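Local coordinates for Lmo2445 protein (Listeria monocytogenes EGD-e, PDB 5HZL), which is of unknown function but is a secreted, internalin-like leucine-rich repeat protein that binds calcium ions, at residues A[109-114]-A[130-135]; A[151-156]-A[176-181]; A[180-185]-A[198-203]. All coordinates share one frame; numbering follows the deposited sequence.

Overall arrangement
The three contacts follow one another along the leucine-rich repeats, each joining neighbouring turns of the coil at or beyond the ends of strands of the parallel sheet. Interactions 1 and 2, with centres about 10 Å apart, touch directly: Q131 N lies 2.9 Å from E153 O, a probable hydrogen bond. Interactions 2 and 3 are closer, about 7 Å between centres, and share N180 and H181; L177 N and S199 O, 2.9 Å apart, probably bond between them. Interactions 1 and 3 do not touch. A calcium ion sits on E153 in interaction 2, while H181 belongs to the pocket of a bound polyether. Interaction 3 lies where the coil meets the C-terminal domain.

Interaction 1 of 3, residues A[109-114]-A[130-135]; sequences NGANIT and SQNNFG
N132 meets the 109-114 turn with its side-chain oxygen, which collects two backbone N-H groups. A111 N gives a bent bond to N132 OD1 at 3.0 Å, and I113 N a nearly straight one at 3.1 Å (170°). The two donors approach from opposite faces of the amide plane, so OD1 sits in the hollow of the turn, with I113 CG1 packed against it. One residue on, N133 N donates to I113 O at 2.9 Å. That same carbonyl oxygen lies over one face of the F134 ring, offset toward the rim, while I113 CG2 reaches F134 CE1.

At the other end, N109 has CG anti to its backbone N (chi1 175°), and its ND2 donates to S130 OG at 2.7 Å and Q131 OE1 at 3.1 Å. Both acceptors lie close to the plane of the N109 amide, whereas the amide of Q131 is turned 40° from it. Between these two ends, G110 N bonds S130 O at 3.1 Å, and a water bridges N112 N and Q131 O.

Farther out, D128 bonds S130 OG and N89 bonds the N112 amide. The nitrogen of the N132 side chain is held by L129 O of its own turn and A108 O of the preceding one. N132 thus fills the asparagine position of the LxxLxLxxN motif, its amide tying the backbone of successive turns together, as in leucine-rich repeats generally.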
loop_
_atom_site.group_PDB
_atom_site.type_symbol
_atom_site.label_atom_id
_atom_site.label_comp_id
_atom_site.label_asym_id
_atom_site.label_seq_id
_atom_site.Cartn_x
_atom_site.Cartn_y
_atom_site.Cartn_z
ATOM N N ASN A 109 9.484 -4.623 -1.526
ATOM C CA ASN A 109 9.374 -3.602 -2.565
ATOM C C ASN A 109 9.114 -4.226 -3.945
ATOM O O ASN A 109 9.708 -5.249 -4.275
ATOM C CB ASN A 109 10.699 -2.819 -2.672
ATOM C CG ASN A 109 10.698 -1.820 -3.813
ATOM O OD1 ASN A 109 11.238 -2.089 -4.870
ATOM N ND2 ASN A 109 10.024 -0.704 -3.633
ATOM N N GLY A 110 8.246 -3.602 -4.742
ATOM C CA GLY A 110 7.951 -4.057 -6.110
ATOM C C GLY A 110 7.704 -5.535 -6.289
ATOM O O GLY A 110 8.219 -6.152 -7.214
ATOM N N ALA A 111 6.896 -6.089 -5.394
ATOM C CA ALA A 111 6.565 -7.497 -5.396
ATOM C C ALA A 111 5.150 -7.760 -5.904
ATOM O O ALA A 111 4.622 -8.860 -5.740
ATOM C CB ALA A 111 6.719 -8.023 -3.986
ATOM N N ASN A 112 4.548 -6.744 -6.513
ATOM C CA ASN A 112 3.179 -6.811 -7.048
ATOM C C ASN A 112 2.104 -7.348 -6.081
ATOM O O ASN A 112 1.183 -8.061 -6.498
ATOM C CB ASN A 112 3.153 -7.584 -8.371
ATOM C CG ASN A 112 1.846 -7.405 -9.127
ATOM O OD1 ASN A 112 1.197 -6.369 -9.036
ATOM N ND2 ASN A 112 1.467 -8.408 -9.894
ATOM N N ILE A 113 2.247 -6.984 -4.804
ATOM C CA ILE A 113 1.306 -7.351 -3.746
ATOM C C ILE A 113 0.042 -6.486 -3.883
ATOM O O ILE A 113 0.127 -5.270 -3.953
ATOM C CB ILE A 113 1.889 -7.089 -2.328
ATOM C CG1 ILE A 113 3.189 -7.866 -2.142
ATOM C CG2 ILE A 113 0.872 -7.449 -1.233
ATOM C CD1 ILE A 113 3.858 -7.682 -0.797
ATOM N N THR A 114 -1.115 -7.130 -3.889
ATOM C CA THR A 114 -2.400 -6.465 -3.998
ATOM C C THR A 114 -3.135 -6.444 -2.669
ATOM O O THR A 114 -4.041 -5.632 -2.497
ATOM C CB THR A 114 -3.294 -7.151 -5.052
ATOM O OG1 THR A 114 -3.562 -8.519 -4.675
ATOM C CG2 THR A 114 -2.622 -7.099 -6.426
ATOM N N SER A 130 6.567 -0.540 -0.439
ATOM C CA SER A 130 6.580 0.447 -1.491
ATOM C C SER A 130 6.584 -0.206 -2.883
ATOM O O SER A 130 7.155 -1.268 -3.074
ATOM C CB SER A 130 7.832 1.308 -1.343
ATOM O OG SER A 130 9.007 0.513 -1.441
ATOM N N GLN A 131 5.926 0.448 -3.834
ATOM C CA GLN A 131 5.866 0.008 -5.219
ATOM C C GLN A 131 5.119 -1.279 -5.493
ATOM O O GLN A 131 5.414 -2.016 -6.442
ATOM C CB GLN A 131 7.254 0.050 -5.862
ATOM C CG GLN A 131 7.789 1.478 -5.940
ATOM C CD GLN A 131 9.145 1.577 -6.595
ATOM O OE1 GLN A 131 10.065 0.799 -6.326
ATOM N NE2 GLN A 131 9.289 2.562 -7.436
ATOM N N ASN A 132 4.127 -1.528 -4.650
ATOM C CA ASN A 132 3.247 -2.670 -4.805
ATOM C C ASN A 132 1.991 -2.144 -5.521
ATOM O O ASN A 132 2.069 -1.114 -6.192
ATOM C CB ASN A 132 3.027 -3.369 -3.467
ATOM C CG ASN A 132 4.221 -4.218 -3.065
ATOM O OD1 ASN A 132 4.536 -5.208 -3.726
ATOM N ND2 ASN A 132 4.860 -3.868 -1.955
ATOM N N ASN A 133 0.857 -2.822 -5.403
ATOM C CA ASN A 133 -0.315 -2.377 -6.126
ATOM C C ASN A 133 -1.596 -2.761 -5.415
ATOM O O ASN A 133 -2.361 -3.621 -5.885
ATOM C CB ASN A 133 -0.274 -2.989 -7.531
ATOM C CG ASN A 133 -1.309 -2.385 -8.465
ATOM O OD1 ASN A 133 -1.762 -1.231 -8.277
ATOM N ND2 ASN A 133 -1.680 -3.147 -9.491
ATOM N N PHE A 134 -1.825 -2.081 -4.294
ATOM C CA PHE A 134 -2.986 -2.330 -3.444
ATOM C C PHE A 134 -4.344 -1.942 -3.984
ATOM O O PHE A 134 -5.327 -2.589 -3.634
ATOM C CB PHE A 134 -2.802 -1.668 -2.082
ATOM C CG PHE A 134 -1.640 -2.199 -1.325
ATOM C CD1 PHE A 134 -1.700 -3.458 -0.765
ATOM C CD2 PHE A 134 -0.481 -1.450 -1.176
ATOM C CE1 PHE A 134 -0.621 -3.968 -0.068
ATOM C CE2 PHE A 134 0.599 -1.946 -0.477
ATOM C CZ PHE A 134 0.534 -3.208 0.074
ATOM N N GLY A 135 -4.401 -0.917 -4.834
ATOM C CA GLY A 135 -5.666 -0.437 -5.374
ATOM C C GLY A 135 -6.447 0.028 -4.162
ATOM O O GLY A 135 -5.910 0.757 -3.313
HETATM O O HOH W 1 4.936 -4.320 -7.948
#

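Interaction 2 of 3, residues A[151-156]-A[176-181]; sequences NMENAG and ILNENH. With CA (calcium ion), chain E.
N151 and I176 pair in a parallel bridge, and M152 N donates to I176 O at 2.9 Å, after which 152-155 makes a type II turn and N154 N bonds N178 O, also at 2.9 Å. Within the bridge pair, N151 OD1 touches I176 CB and also accepts from E153 N, closing an Asx turn.

E153 carries the metal. CG is anti to the backbone N (chi1 -180°) and the rest of the chain is extended; both carboxylate oxygens bind a calcium ion, OE1 at 2.8 Å and OE2 at 2.7 Å. N178 ND2 also donates to E153 OE2 at 2.8 Å, reaching it from above the carboxylate plane (42° out of it), and makes only a weak bond to E179 OE2. The carboxylate and amide planes stand 45° apart.

N180 holds the inner side of the turn. Its ND2 donates to M152 O at 2.9 Å, with that oxygen in the amide plane, and to L177 O, which it meets from above the carbonyl plane. Its OD1 accepts from A155 N at 3.0 Å. N180 takes the asparagine position of the LxxLxLxxN leucine-rich repeat motif, its amide bonding the backbone of two successive turns. On the buried side, M152, a selenomethionine, lies side by side with L177, CE against CD2. At the outer edge a water links N154 OD1, G156 N and E179 O, and H181 CD2 lies near G156 CA, while its ND1 bonds T204 O.

Two acidic groups come close here, E153 OE2 and E179 OE2 being 3.5 Å apart. The calcium ion and the N178 amide would offset their repulsion and probably favour the charged form of E153.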
loop_
_atom_site.group_PDB
_atom_site.type_symbol
_atom_site.label_atom_id
_atom_site.label_comp_id
_atom_site.label_asym_id
_atom_site.label_seq_id
_atom_site.Cartn_x
_atom_site.Cartn_y
_atom_site.Cartn_z
ATOM N N ASN A 151 6.512 1.828 5.073
ATOM C CA ASN A 151 6.787 2.490 3.817
ATOM C C ASN A 151 5.834 1.928 2.768
ATOM O O ASN A 151 5.873 0.727 2.490
ATOM C CB ASN A 151 8.243 2.284 3.435
ATOM C CG ASN A 151 8.635 2.987 2.150
ATOM O OD1 ASN A 151 7.853 3.668 1.506
ATOM N ND2 ASN A 151 9.866 2.806 1.775
HETATM N N MSE A 152 4.974 2.801 2.224
HETATM C CA MSE A 152 4.014 2.438 1.172
HETATM C C MSE A 152 4.074 3.490 0.082
HETATM O O MSE A 152 3.063 3.891 -0.503
HETATM C CB MSE A 152 2.621 2.200 1.749
HETATM C CG MSE A 152 2.498 0.765 2.244
HETATM SE SE MSE A 152 0.669 0.363 2.874
HETATM C CE MSE A 152 0.463 1.790 4.216
ATOM N N GLU A 153 5.291 3.924 -0.221
ATOM C CA GLU A 153 5.501 4.908 -1.263
ATOM C C GLU A 153 5.193 4.313 -2.610
ATOM O O GLU A 153 5.636 3.215 -2.909
ATOM C CB GLU A 153 6.965 5.364 -1.293
ATOM C CG GLU A 153 7.299 6.412 -2.364
ATOM C CD GLU A 153 8.741 6.867 -2.325
ATOM O OE1 GLU A 153 9.564 6.178 -1.729
ATOM O OE2 GLU A 153 9.087 7.909 -2.896
ATOM N N ASN A 154 4.426 5.039 -3.414
ATOM C CA ASN A 154 4.114 4.625 -4.771
ATOM C C ASN A 154 3.597 3.175 -4.860
ATOM O O ASN A 154 4.004 2.418 -5.721
ATOM C CB ASN A 154 5.405 4.826 -5.582
ATOM C CG ASN A 154 5.220 4.658 -7.073
ATOM O OD1 ASN A 154 4.106 4.748 -7.600
ATOM N ND2 ASN A 154 6.340 4.423 -7.773
ATOM N N ALA A 155 2.686 2.814 -3.966
ATOM C CA ALA A 155 2.126 1.460 -3.884
ATOM C C ALA A 155 0.689 1.299 -4.401
ATOM O O ALA A 155 0.022 0.318 -4.060
ATOM C CB ALA A 155 2.192 0.999 -2.423
ATOM N N GLY A 156 0.203 2.250 -5.192
ATOM C CA GLY A 156 -1.167 2.187 -5.718
ATOM C C GLY A 156 -2.322 2.353 -4.730
ATOM O O GLY A 156 -3.468 2.034 -5.082
ATOM N N ILE A 176 5.568 6.566 5.391
ATOM C CA ILE A 176 5.816 7.113 4.057
ATOM C C ILE A 176 4.664 6.714 3.133
ATOM O O ILE A 176 4.455 5.524 2.890
ATOM C CB ILE A 176 7.148 6.583 3.466
ATOM C CG1 ILE A 176 8.278 6.501 4.522
ATOM C CG2 ILE A 176 7.550 7.389 2.232
ATOM C CD1 ILE A 176 8.652 7.791 5.209
ATOM N N LEU A 177 3.933 7.708 2.621
ATOM C CA LEU A 177 2.778 7.479 1.737
ATOM C C LEU A 177 2.731 8.337 0.468
ATOM O O LEU A 177 1.669 8.438 -0.151
ATOM C CB LEU A 177 1.495 7.741 2.528
ATOM C CG LEU A 177 1.163 6.826 3.695
ATOM C CD1 LEU A 177 -0.023 7.367 4.472
ATOM C CD2 LEU A 177 0.867 5.434 3.181
ATOM N N ASN A 178 3.842 8.956 0.072
ATOM C CA ASN A 178 3.813 9.758 -1.155
ATOM C C ASN A 178 3.576 8.916 -2.407
ATOM O O ASN A 178 3.724 7.706 -2.373
ATOM C CB ASN A 178 5.077 10.621 -1.336
ATOM C CG ASN A 178 6.371 9.822 -1.270
ATOM O OD1 ASN A 178 6.625 9.125 -0.293
ATOM N ND2 ASN A 178 7.222 9.970 -2.273
ATOM N N GLU A 179 3.171 9.580 -3.484
ATOM C CA GLU A 179 2.947 8.983 -4.812
ATOM C C GLU A 179 1.862 7.910 -4.928
ATOM O O GLU A 179 1.942 7.008 -5.763
ATOM C CB GLU A 179 4.289 8.510 -5.377
ATOM C CG GLU A 179 5.289 9.653 -5.500
ATOM C CD GLU A 179 6.684 9.182 -5.842
ATOM O OE1 GLU A 179 6.821 8.134 -6.512
ATOM O OE2 GLU A 179 7.658 9.861 -5.444
ATOM N N ASN A 180 0.835 8.037 -4.101
ATOM C CA ASN A 180 -0.297 7.121 -4.106
ATOM C C ASN A 180 -1.489 7.788 -4.807
ATOM O O ASN A 180 -1.299 8.806 -5.460
ATOM C CB ASN A 180 -0.583 6.664 -2.680
ATOM C CG ASN A 180 0.441 5.661 -2.183
ATOM O OD1 ASN A 180 0.648 4.638 -2.811
ATOM N ND2 ASN A 180 1.042 5.923 -1.032
ATOM N N HIS A 181 -2.692 7.219 -4.696
ATOM C CA HIS A 181 -3.880 7.752 -5.373
ATOM C C HIS A 181 -5.032 7.972 -4.413
ATOM O O HIS A 181 -6.198 7.701 -4.732
ATOM C CB HIS A 181 -4.331 6.785 -6.486
ATOM C CG HIS A 181 -3.229 6.353 -7.400
ATOM N ND1 HIS A 181 -2.527 7.235 -8.194
ATOM C CD2 HIS A 181 -2.727 5.125 -7.670
ATOM C CE1 HIS A 181 -1.625 6.574 -8.893
ATOM N NE2 HIS A 181 -1.726 5.292 -8.594
HETATM CA CA CA E . 11.670 7.973 -2.004
HETATM O O HOH W 2 1.178 4.542 -6.610
#

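Interaction 3 of 3, residues A[180-185]-A[198-203]; sequences NHLISI and HSFANQ
The F200 ring points its tip at 180-185: S184 O lies near the ring plane at the edge, 3.3 Å from CZ. L182 CD1 and I185 CG1 approach it obliquely from the same segment, CD1 at 3.8 Å from F200 CE1 and CG1 at 3.8 Å from F200 CE2; the L182 side chain crosses that of F200 at about a right angle. One face is covered from within its own segment by Q203, whose NE2 sits 3.7 Å above the plane, over the ring centre. L182 CD1 lies on this same side of the ring plane, I185 CG1 on the opposite one. With CG anti to the backbone N (chi1 -164°), the ring extends toward 180-185. P186 and F224 of helix 223-227 also touch this residue.

The second flat group, the Q203 amide, spans the contact. Its chain is bent at chi2 (-63°), which sets CD near the N180 backbone. OE1 accepts from L182 N at 3.1 Å, in a fairly straight bond (164°), and packs on N180 CB. NE2 donates to F200 O at 3.1 Å, an oxygen lying in its amide plane, and to L177 O of the preceding turn. Counting along the LxxLxLxxN pattern, Q203 falls where the repeats carry asparagine, and its NE2 likewise joins the carbonyls of two successive turns. Here the coil ends: strand 197-199 is one of the two edge strands of the parallel sheet, and Q203 begins strand 203-212, which joins the mixed sheet that follows.

The backbones come together beside this amide. Q203 CA makes a C-H...O contact with N180 O, and a water lies 2.7 Å from N180 O, near N202 O too. Y292 of strand 290-298 bonds L182 O with its hydroxyl and packs on Q203, while I161 O takes the S184 hydroxyl.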
loop_
_atom_site.group_PDB
_atom_site.type_symbol
_atom_site.label_atom_id
_atom_site.label_comp_id
_atom_site.label_asym_id
_atom_site.label_seq_id
_atom_site.Cartn_x
_atom_site.Cartn_y
_atom_site.Cartn_z
ATOM N N ASN A 180 0.835 8.037 -4.101
ATOM C CA ASN A 180 -0.297 7.121 -4.106
ATOM C C ASN A 180 -1.489 7.788 -4.807
ATOM O O ASN A 180 -1.299 8.806 -5.460
ATOM C CB ASN A 180 -0.583 6.664 -2.680
ATOM C CG ASN A 180 0.441 5.661 -2.183
ATOM O OD1 ASN A 180 0.648 4.638 -2.811
ATOM N ND2 ASN A 180 1.042 5.923 -1.032
ATOM N N HIS A 181 -2.692 7.219 -4.696
ATOM C CA HIS A 181 -3.880 7.752 -5.373
ATOM C C HIS A 181 -5.032 7.972 -4.413
ATOM O O HIS A 181 -6.198 7.701 -4.732
ATOM C CB HIS A 181 -4.331 6.785 -6.486
ATOM C CG HIS A 181 -3.229 6.353 -7.400
ATOM N ND1 HIS A 181 -2.527 7.235 -8.194
ATOM C CD2 HIS A 181 -2.727 5.125 -7.670
ATOM C CE1 HIS A 181 -1.625 6.574 -8.893
ATOM N NE2 HIS A 181 -1.726 5.292 -8.594
ATOM N N LEU A 182 -4.695 8.471 -3.237
ATOM C CA LEU A 182 -5.674 8.740 -2.189
ATOM C C LEU A 182 -6.385 10.087 -2.397
ATOM O O LEU A 182 -5.770 11.043 -2.863
ATOM C CB LEU A 182 -4.961 8.721 -0.835
ATOM C CG LEU A 182 -4.348 7.368 -0.463
ATOM C CD1 LEU A 182 -3.441 7.480 0.752
ATOM C CD2 LEU A 182 -5.470 6.358 -0.260
ATOM N N ILE A 183 -7.676 10.141 -2.049
ATOM C CA ILE A 183 -8.486 11.358 -2.185
ATOM C C ILE A 183 -8.827 11.925 -0.816
ATOM O O ILE A 183 -9.664 12.814 -0.680
ATOM C CB ILE A 183 -9.809 11.076 -2.937
ATOM C CG1 ILE A 183 -10.765 10.191 -2.109
ATOM C CG2 ILE A 183 -9.500 10.443 -4.283
ATOM C CD1 ILE A 183 -12.143 10.038 -2.696
ATOM N N SER A 184 -8.141 11.418 0.188
ATOM C CA SER A 184 -8.397 11.774 1.551
ATOM C C SER A 184 -7.093 11.696 2.326
ATOM O O SER A 184 -6.131 11.084 1.857
ATOM C CB SER A 184 -9.394 10.739 2.062
ATOM O OG SER A 184 -9.635 10.836 3.448
ATOM N N ILE A 185 -7.072 12.303 3.509
ATOM C CA ILE A 185 -5.900 12.307 4.354
ATOM C C ILE A 185 -6.161 11.580 5.681
ATOM O O ILE A 185 -7.230 11.761 6.284
ATOM C CB ILE A 185 -5.481 13.762 4.698
ATOM C CG1 ILE A 185 -5.211 14.568 3.422
ATOM C CG2 ILE A 185 -4.245 13.802 5.611
ATOM C CD1 ILE A 185 -4.778 16.006 3.671
ATOM N N HIS A 198 7.506 11.646 7.917
ATOM C CA HIS A 198 6.228 11.453 7.240
ATOM C C HIS A 198 6.223 12.099 5.852
ATOM O O HIS A 198 6.886 13.107 5.601
ATOM C CB HIS A 198 5.081 12.038 8.082
ATOM C CG HIS A 198 5.171 13.523 8.269
ATOM N ND1 HIS A 198 5.903 14.107 9.288
ATOM C CD2 HIS A 198 4.640 14.544 7.554
ATOM C CE1 HIS A 198 5.813 15.421 9.194
ATOM N NE2 HIS A 198 5.054 15.712 8.150
ATOM N N SER A 199 5.442 11.524 4.958
ATOM C CA SER A 199 5.343 12.036 3.619
ATOM C C SER A 199 3.985 11.695 3.046
ATOM O O SER A 199 3.513 10.568 3.193
ATOM C CB SER A 199 6.445 11.436 2.762
ATOM O OG SER A 199 6.361 11.958 1.450
ATOM N N PHE A 200 3.353 12.667 2.399
ATOM C CA PHE A 200 2.054 12.432 1.802
ATOM C C PHE A 200 1.956 13.110 0.438
ATOM O O PHE A 200 0.894 13.160 -0.155
ATOM C CB PHE A 200 0.968 12.920 2.753
ATOM C CG PHE A 200 -0.380 12.393 2.422
ATOM C CD1 PHE A 200 -0.711 11.086 2.768
ATOM C CD2 PHE A 200 -1.322 13.169 1.765
ATOM C CE1 PHE A 200 -1.955 10.558 2.462
ATOM C CE2 PHE A 200 -2.564 12.647 1.452
ATOM C CZ PHE A 200 -2.883 11.345 1.805
ATOM N N ALA A 201 3.084 13.576 -0.087
ATOM C CA ALA A 201 3.114 14.289 -1.364
ATOM C C ALA A 201 2.599 13.521 -2.582
ATOM O O ALA A 201 2.520 12.319 -2.575
ATOM C CB ALA A 201 4.534 14.771 -1.628
ATOM N N ASN A 202 2.216 14.261 -3.614
ATOM C CA ASN A 202 1.759 13.709 -4.883
ATOM C C ASN A 202 0.686 12.621 -4.850
ATOM O O ASN A 202 0.971 11.466 -5.099
ATOM C CB ASN A 202 3.003 13.215 -5.659
ATOM C CG ASN A 202 2.700 12.741 -7.085
ATOM O OD1 ASN A 202 3.130 11.655 -7.491
ATOM N ND2 ASN A 202 1.962 13.534 -7.838
ATOM N N GLN A 203 -0.543 12.988 -4.531
ATOM C CA GLN A 203 -1.657 12.032 -4.560
ATOM C C GLN A 203 -2.370 12.355 -5.860
ATOM O O GLN A 203 -2.708 13.514 -6.098
ATOM C CB GLN A 203 -2.584 12.196 -3.376
ATOM C CG GLN A 203 -1.904 11.982 -2.037
ATOM C CD GLN A 203 -1.359 10.575 -1.831
ATOM O OE1 GLN A 203 -1.887 9.576 -2.360
ATOM N NE2 GLN A 203 -0.305 10.487 -1.021
HETATM O O HOH W 3 0.298 9.732 -7.460
#